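Local coordinates for protein transcriptional regulator URE2 (Saccharomyces cerevisiae, PDB 1G6W) that represses nitrogen-utilisation genes by sequestering phosphorylated GATA transcriptional activators in the cytoplasm, and also has glutathione peroxidase activity, at residues T22-R27 against N47-D52; R8-F13 against A60-S65. All blocks are in the same frame, centred on the assembly; numbering follows the deposited sequence.

Contact 1. Residues T22-R27 against N47-D52; sequences TLFSHR and NTIFLD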
loop_
_atom_site.group_PDB
_atom_site.type_symbol
_atom_site.label_atom_id
_atom_site.label_comp_id
_atom_site.label_asym_id
_atom_site.label_seq_id
_atom_site.Cartn_x
_atom_site.Cartn_y
_atom_site.Cartn_z
ATOM N N THR B 22 1.997 -21.647 -1.282
ATOM C CA THR B 22 0.849 -21.806 -2.179
ATOM C C THR B 22 0.329 -20.418 -2.490
ATOM O O THR B 22 0.002 -19.649 -1.593
ATOM C CB THR B 22 -0.324 -22.592 -1.561
ATOM O OG1 THR B 22 0.076 -23.936 -1.286
ATOM C CG2 THR B 22 -1.498 -22.616 -2.538
ATOM N N LEU B 23 0.243 -20.101 -3.770
ATOM C CA LEU B 23 -0.231 -18.796 -4.180
ATOM C C LEU B 23 -1.594 -18.872 -4.844
ATOM O O LEU B 23 -1.748 -19.544 -5.863
ATOM C CB LEU B 23 0.758 -18.166 -5.160
ATOM C CG LEU B 23 0.303 -16.858 -5.811
ATOM C CD1 LEU B 23 0.356 -15.752 -4.775
ATOM C CD2 LEU B 23 1.191 -16.523 -7.002
ATOM N N PHE B 24 -2.583 -18.195 -4.261
ATOM C CA PHE B 24 -3.912 -18.144 -4.856
ATOM C C PHE B 24 -3.879 -16.912 -5.739
ATOM O O PHE B 24 -3.557 -15.825 -5.272
ATOM C CB PHE B 24 -5.003 -17.996 -3.794
ATOM C CG PHE B 24 -5.154 -19.200 -2.909
ATOM C CD1 PHE B 24 -4.413 -19.320 -1.734
ATOM C CD2 PHE B 24 -6.019 -20.228 -3.261
ATOM C CE1 PHE B 24 -4.534 -20.450 -0.922
ATOM C CE2 PHE B 24 -6.145 -21.360 -2.456
ATOM C CZ PHE B 24 -5.399 -21.470 -1.282
ATOM N N SER B 25 -4.198 -17.082 -7.016
ATOM C CA SER B 25 -4.159 -15.966 -7.953
ATOM C C SER B 25 -5.286 -16.049 -8.984
ATOM O O SER B 25 -6.338 -16.641 -8.740
ATOM C CB SER B 25 -2.789 -15.953 -8.658
ATOM O OG SER B 25 -2.617 -14.832 -9.511
ATOM N N HIS B 26 -5.052 -15.440 -10.138
ATOM C CA HIS B 26 -6.017 -15.435 -11.224
ATOM C C HIS B 26 -5.290 -14.856 -12.429
ATOM O O HIS B 26 -4.632 -13.814 -12.332
ATOM C CB HIS B 26 -7.232 -14.576 -10.862
ATOM C CG HIS B 26 -8.366 -14.688 -11.836
ATOM N ND1 HIS B 26 -8.296 -14.199 -13.123
ATOM C CD2 HIS B 26 -9.599 -15.234 -11.707
ATOM C CE1 HIS B 26 -9.438 -14.437 -13.744
ATOM N NE2 HIS B 26 -10.245 -15.064 -12.908
ATOM N N ARG B 27 -5.412 -15.542 -13.560
ATOM C CA ARG B 27 -4.746 -15.140 -14.789
ATOM C C ARG B 27 -4.948 -13.694 -15.212
ATOM O O ARG B 27 -4.125 -13.153 -15.945
ATOM C CB ARG B 27 -5.153 -16.082 -15.924
ATOM C CG ARG B 27 -4.820 -17.547 -15.650
ATOM C CD ARG B 27 -5.090 -18.422 -16.873
ATOM N NE ARG B 27 -4.687 -19.814 -16.666
ATOM C CZ ARG B 27 -5.319 -20.670 -15.868
ATOM N NH1 ARG B 27 -6.397 -20.283 -15.194
ATOM N NH2 ARG B 27 -4.873 -21.916 -15.738
ATOM N N ASN B 47 3.333 -23.376 -5.568
ATOM C CA ASN B 47 2.322 -23.923 -6.462
ATOM C C ASN B 47 1.251 -22.844 -6.514
ATOM O O ASN B 47 1.020 -22.148 -5.522
ATOM C CB ASN B 47 1.728 -25.220 -5.909
ATOM C CG ASN B 47 0.631 -25.780 -6.804
ATOM O OD1 ASN B 47 0.878 -26.161 -7.955
ATOM N ND2 ASN B 47 -0.594 -25.827 -6.278
ATOM N N THR B 48 0.599 -22.696 -7.660
ATOM C CA THR B 48 -0.427 -21.672 -7.807
ATOM C C THR B 48 -1.829 -22.225 -7.994
ATOM O O THR B 48 -2.047 -23.163 -8.756
ATOM C CB THR B 48 -0.120 -20.758 -9.011
ATOM O OG1 THR B 48 1.170 -20.156 -8.840
ATOM C CG2 THR B 48 -1.174 -19.669 -9.142
ATOM N N ILE B 49 -2.784 -21.638 -7.288
ATOM C CA ILE B 49 -4.176 -22.036 -7.418
ATOM C C ILE B 49 -4.882 -20.849 -8.052
ATOM O O ILE B 49 -4.885 -19.760 -7.482
ATOM C CB ILE B 49 -4.860 -22.287 -6.051
ATOM C CG1 ILE B 49 -4.243 -23.497 -5.343
ATOM C CG2 ILE B 49 -6.356 -22.488 -6.261
ATOM C CD1 ILE B 49 -4.615 -24.826 -5.941
ATOM N N PHE B 50 -5.462 -21.043 -9.230
ATOM C CA PHE B 50 -6.196 -19.962 -9.871
ATOM C C PHE B 50 -7.657 -20.067 -9.469
ATOM O O PHE B 50 -8.407 -20.841 -10.048
ATOM C CB PHE B 50 -6.076 -20.035 -11.395
ATOM C CG PHE B 50 -4.686 -19.821 -11.895
ATOM C CD1 PHE B 50 -3.878 -20.902 -12.226
ATOM C CD2 PHE B 50 -4.169 -18.534 -12.010
ATOM C CE1 PHE B 50 -2.569 -20.705 -12.664
ATOM C CE2 PHE B 50 -2.863 -18.326 -12.447
ATOM C CZ PHE B 50 -2.062 -19.412 -12.776
ATOM N N LEU B 51 -8.058 -19.288 -8.472
ATOM C CA LEU B 51 -9.437 -19.318 -8.005
ATOM C C LEU B 51 -10.427 -19.010 -9.114
ATOM O O LEU B 51 -10.308 -18.001 -9.813
ATOM C CB LEU B 51 -9.647 -18.329 -6.857
ATOM C CG LEU B 51 -9.105 -18.738 -5.487
ATOM C CD1 LEU B 51 -9.425 -17.660 -4.477
ATOM C CD2 LEU B 51 -9.729 -20.049 -5.051
ATOM N N ASP B 52 -11.408 -19.893 -9.269
ATOM C CA ASP B 52 -12.443 -19.727 -10.274
ATOM C C ASP B 52 -13.530 -18.867 -9.635
ATOM O O ASP B 52 -14.415 -19.382 -8.949
ATOM C CB ASP B 52 -13.007 -21.096 -10.659
ATOM C CG ASP B 52 -13.936 -21.035 -11.856
ATOM O OD1 ASP B 52 -14.867 -20.203 -11.855
ATOM O OD2 ASP B 52 -13.738 -21.833 -12.797
#
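Arg27 lays its guanidinium over one face of the Phe50 ring, with CZ 4.2 Å from the ring centroid and the two planes 26° apart, a stacked cation-pi pair. Arg27 CG makes a CH-pi contact over the same face, and the chain, extended from CG to NE, carries the guanidinium farther across the ring. Thr48 CG2 sits over the opposite face, offset toward the rim, and His26 CA meets the edge in the ring plane. On the other side of the sheet Phe24 and Ile49 lie side by side and point the same way, Phe24 CD2 being 3.7 Å from Ile49 CB. The strands are joined by Leu23 N to Asn47 O (2.8 Å), Ile49 N to Leu23 O (2.7 Å) and Ser25 N to Ile49 O (2.8 Å); the last link, from Leu51 N to Ser25 O, is weak. They are the parallel strands of the beta-alpha-beta unit in the thioredoxin-like GST N-terminal domain. The side chain of His26 comes close to that of Val72 and that of Leu51 to His58, both glutathione-site residues. Backbone bonds thus set the strand register, while the stack, with Arg27 probably charged, closes the chain ends on the Thr48 and Phe50 side.

Contact 2. Residues R8-F13 against A60-S65; sequences RITKFF and APEFVS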
loop_
_atom_site.group_PDB
_atom_site.type_symbol
_atom_site.label_atom_id
_atom_site.label_comp_id
_atom_site.label_asym_id
_atom_site.label_seq_id
_atom_site.Cartn_x
_atom_site.Cartn_y
_atom_site.Cartn_z
ATOM N N ARG B 8 -12.884 -28.086 -4.198
ATOM C CA ARG B 8 -11.434 -28.168 -4.365
ATOM C C ARG B 8 -10.684 -27.297 -3.351
ATOM O O ARG B 8 -9.695 -27.724 -2.764
ATOM C CB ARG B 8 -11.050 -27.739 -5.787
ATOM C CG ARG B 8 -9.553 -27.750 -6.052
ATOM C CD ARG B 8 -9.198 -27.217 -7.437
ATOM N NE ARG B 8 -9.606 -25.826 -7.637
ATOM C CZ ARG B 8 -9.012 -24.993 -8.487
ATOM N NH1 ARG B 8 -7.981 -25.403 -9.210
ATOM N NH2 ARG B 8 -9.453 -23.751 -8.625
ATOM N N ILE B 9 -11.159 -26.073 -3.155
ATOM C CA ILE B 9 -10.532 -25.143 -2.225
ATOM C C ILE B 9 -10.650 -25.637 -0.788
ATOM O O ILE B 9 -9.704 -25.530 0.000
ATOM C CB ILE B 9 -11.174 -23.740 -2.346
ATOM C CG1 ILE B 9 -11.055 -23.243 -3.790
ATOM C CG2 ILE B 9 -10.509 -22.766 -1.378
ATOM C CD1 ILE B 9 -9.647 -23.305 -4.343
ATOM N N THR B 10 -11.813 -26.186 -0.449
ATOM C CA THR B 10 -12.046 -26.697 0.891
ATOM C C THR B 10 -11.179 -27.923 1.148
ATOM O O THR B 10 -10.768 -28.176 2.279
ATOM C CB THR B 10 -13.525 -27.056 1.094
ATOM O OG1 THR B 10 -14.323 -25.877 0.930
ATOM C CG2 THR B 10 -13.752 -27.618 2.490
ATOM N N LYS B 11 -10.900 -28.683 0.093
ATOM C CA LYS B 11 -10.062 -29.874 0.211
ATOM C C LYS B 11 -8.632 -29.453 0.530
ATOM O O LYS B 11 -7.974 -30.036 1.393
ATOM C CB LYS B 11 -10.076 -30.663 -1.105
ATOM C CG LYS B 11 -11.333 -31.498 -1.342
ATOM C CD LYS B 11 -11.631 -31.687 -2.840
ATOM C CE LYS B 11 -10.461 -32.286 -3.620
ATOM N NZ LYS B 11 -10.758 -32.379 -5.085
ATOM N N PHE B 12 -8.165 -28.428 -0.175
ATOM C CA PHE B 12 -6.812 -27.912 -0.006
ATOM C C PHE B 12 -6.465 -27.589 1.442
ATOM O O PHE B 12 -5.455 -28.062 1.963
ATOM C CB PHE B 12 -6.621 -26.653 -0.857
ATOM C CG PHE B 12 -5.254 -26.045 -0.737
ATOM C CD1 PHE B 12 -4.179 -26.581 -1.432
ATOM C CD2 PHE B 12 -5.035 -24.956 0.097
ATOM C CE1 PHE B 12 -2.907 -26.041 -1.300
ATOM C CE2 PHE B 12 -3.768 -24.409 0.238
ATOM C CZ PHE B 12 -2.701 -24.953 -0.462
ATOM N N PHE B 13 -7.295 -26.774 2.087
ATOM C CA PHE B 13 -7.048 -26.392 3.472
ATOM C C PHE B 13 -7.149 -27.551 4.461
ATOM O O PHE B 13 -7.014 -27.357 5.670
ATOM C CB PHE B 13 -7.986 -25.253 3.884
ATOM C CG PHE B 13 -7.666 -23.950 3.220
ATOM C CD1 PHE B 13 -8.107 -23.684 1.927
ATOM C CD2 PHE B 13 -6.867 -23.010 3.859
ATOM C CE1 PHE B 13 -7.754 -22.504 1.278
ATOM C CE2 PHE B 13 -6.507 -21.823 3.218
ATOM C CZ PHE B 13 -6.951 -21.573 1.923
ATOM N N ALA B 60 -15.213 -19.636 -0.467
ATOM C CA ALA B 60 -14.972 -20.795 0.383
ATOM C C ALA B 60 -14.587 -20.353 1.800
ATOM O O ALA B 60 -13.556 -19.715 2.000
ATOM C CB ALA B 60 -13.869 -21.656 -0.215
ATOM N N PRO B 61 -15.416 -20.694 2.799
ATOM C CA PRO B 61 -15.160 -20.329 4.198
ATOM C C PRO B 61 -13.695 -20.465 4.609
ATOM O O PRO B 61 -13.119 -19.546 5.188
ATOM C CB PRO B 61 -16.073 -21.277 4.970
ATOM C CG PRO B 61 -17.241 -21.399 4.057
ATOM C CD PRO B 61 -16.596 -21.573 2.701
ATOM N N GLU B 62 -13.096 -21.609 4.302
ATOM C CA GLU B 62 -11.701 -21.853 4.644
ATOM C C GLU B 62 -10.798 -20.819 3.996
ATOM O O GLU B 62 -9.786 -20.426 4.574
ATOM C CB GLU B 62 -11.272 -23.257 4.206
ATOM C CG GLU B 62 -12.065 -24.393 4.850
ATOM C CD GLU B 62 -13.479 -24.529 4.296
ATOM O OE1 GLU B 62 -14.275 -25.297 4.894
ATOM O OE2 GLU B 62 -13.795 -23.880 3.266
ATOM N N PHE B 63 -11.164 -20.379 2.798
ATOM C CA PHE B 63 -10.380 -19.379 2.088
ATOM C C PHE B 63 -10.538 -18.006 2.738
ATOM O O PHE B 63 -9.556 -17.285 2.940
ATOM C CB PHE B 63 -10.814 -19.284 0.626
ATOM C CG PHE B 63 -10.011 -18.295 -0.174
ATOM C CD1 PHE B 63 -8.708 -18.586 -0.559
ATOM C CD2 PHE B 63 -10.542 -17.060 -0.511
ATOM C CE1 PHE B 63 -7.947 -17.657 -1.264
ATOM C CE2 PHE B 63 -9.789 -16.128 -1.214
ATOM C CZ PHE B 63 -8.487 -16.429 -1.590
ATOM N N VAL B 64 -11.781 -17.645 3.050
ATOM C CA VAL B 64 -12.080 -16.362 3.674
ATOM C C VAL B 64 -11.494 -16.249 5.083
ATOM O O VAL B 64 -11.138 -15.151 5.528
ATOM C CB VAL B 64 -13.611 -16.121 3.766
ATOM C CG1 VAL B 64 -13.889 -14.750 4.385
ATOM C CG2 VAL B 64 -14.245 -16.227 2.376
ATOM N N SER B 65 -11.393 -17.375 5.784
ATOM C CA SER B 65 -10.859 -17.365 7.145
ATOM C C SER B 65 -9.363 -17.079 7.168
ATOM O O SER B 65 -8.798 -16.736 8.203
ATOM C CB SER B 65 -11.121 -18.706 7.832
ATOM O OG SER B 65 -12.510 -18.943 7.964
#
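The Phe13 ring lies against the backbone at Glu62 and Phe63: over one face sit Glu62 O, 3.8 Å above the plane, and Phe63 N, both offset toward the rim. Phe12 CD2 lies over the opposite face, also offset toward the rim, and Ile9 O meets the edge in plane. Phe13 CD1 in turn lies at the edge of the Phe12 ring. Glu62 adds its CB, 3.8 Å from Phe13 CG, and its carboxylate plane is turned 37° from that ring. At the far end of the Phe13 ring, CZ comes within 4.3 Å of Phe63 CD1, approaching the second ring obliquely.

A bend at chi2 (74°) turns the Glu62 carboxylate toward Thr10, whose side chain it crosses. Thr10 OG1 is 3.1 Å from Glu62 OE2, but it also hydrogen-bonds Tyr6 O, so one proton has two acceptors and the bond to Glu62 is not settled. The methyl makes the other half of the approach, Thr10 CG2 standing 3.4 Å from Glu62 OE1. Deeper in, Ile9 CG2 is anti to the backbone N (CG1 at chi1 -57°) and packs on Ala60 CB at 3.7 Å and on Phe63 CB at 4.0 Å. Ala60 is the N-cap residue of helix 61-64.

The contact thus pairs helix 7-12 and the Phe13 that follows it, from the N-terminal end of the globular region, with the short helix that comes after strand 46-50. Ile9 reaches Ile49 and Leu51, while Phe12 and Phe63 each meet Phe24 edge-to-face, which seats both helices against the sheet. Phe63 also lies near the glutathione-binding His58, and Val64 packs on Met168 of the second subunit.

How the contacts relate
Contact 2 is a helix pair laid on the sheet face that carries Thr22, Phe24 and Ile49, so contact 1 supplies the floor on which it rests. The layers meet where Leu51 packs against Phe63, and where Phe12 reaches Thr22. Along the chain the 22-27/47-52 pair is nested inside the loop closed by 8-13 and 60-65. Contact 1 lies nearer the centre of the chain, yet includes the exposed Arg27 and Asn47, whereas no touching residue of contact 2 is exposed. Contact 1 depends on backbone hydrogen bonds, with a cation-pi stack at its C-terminal end; contact 2 has no backbone bond across it and relies on side-chain packing, including a ring laid over backbone atoms, plus one uncertain hydroxyl-carboxylate approach.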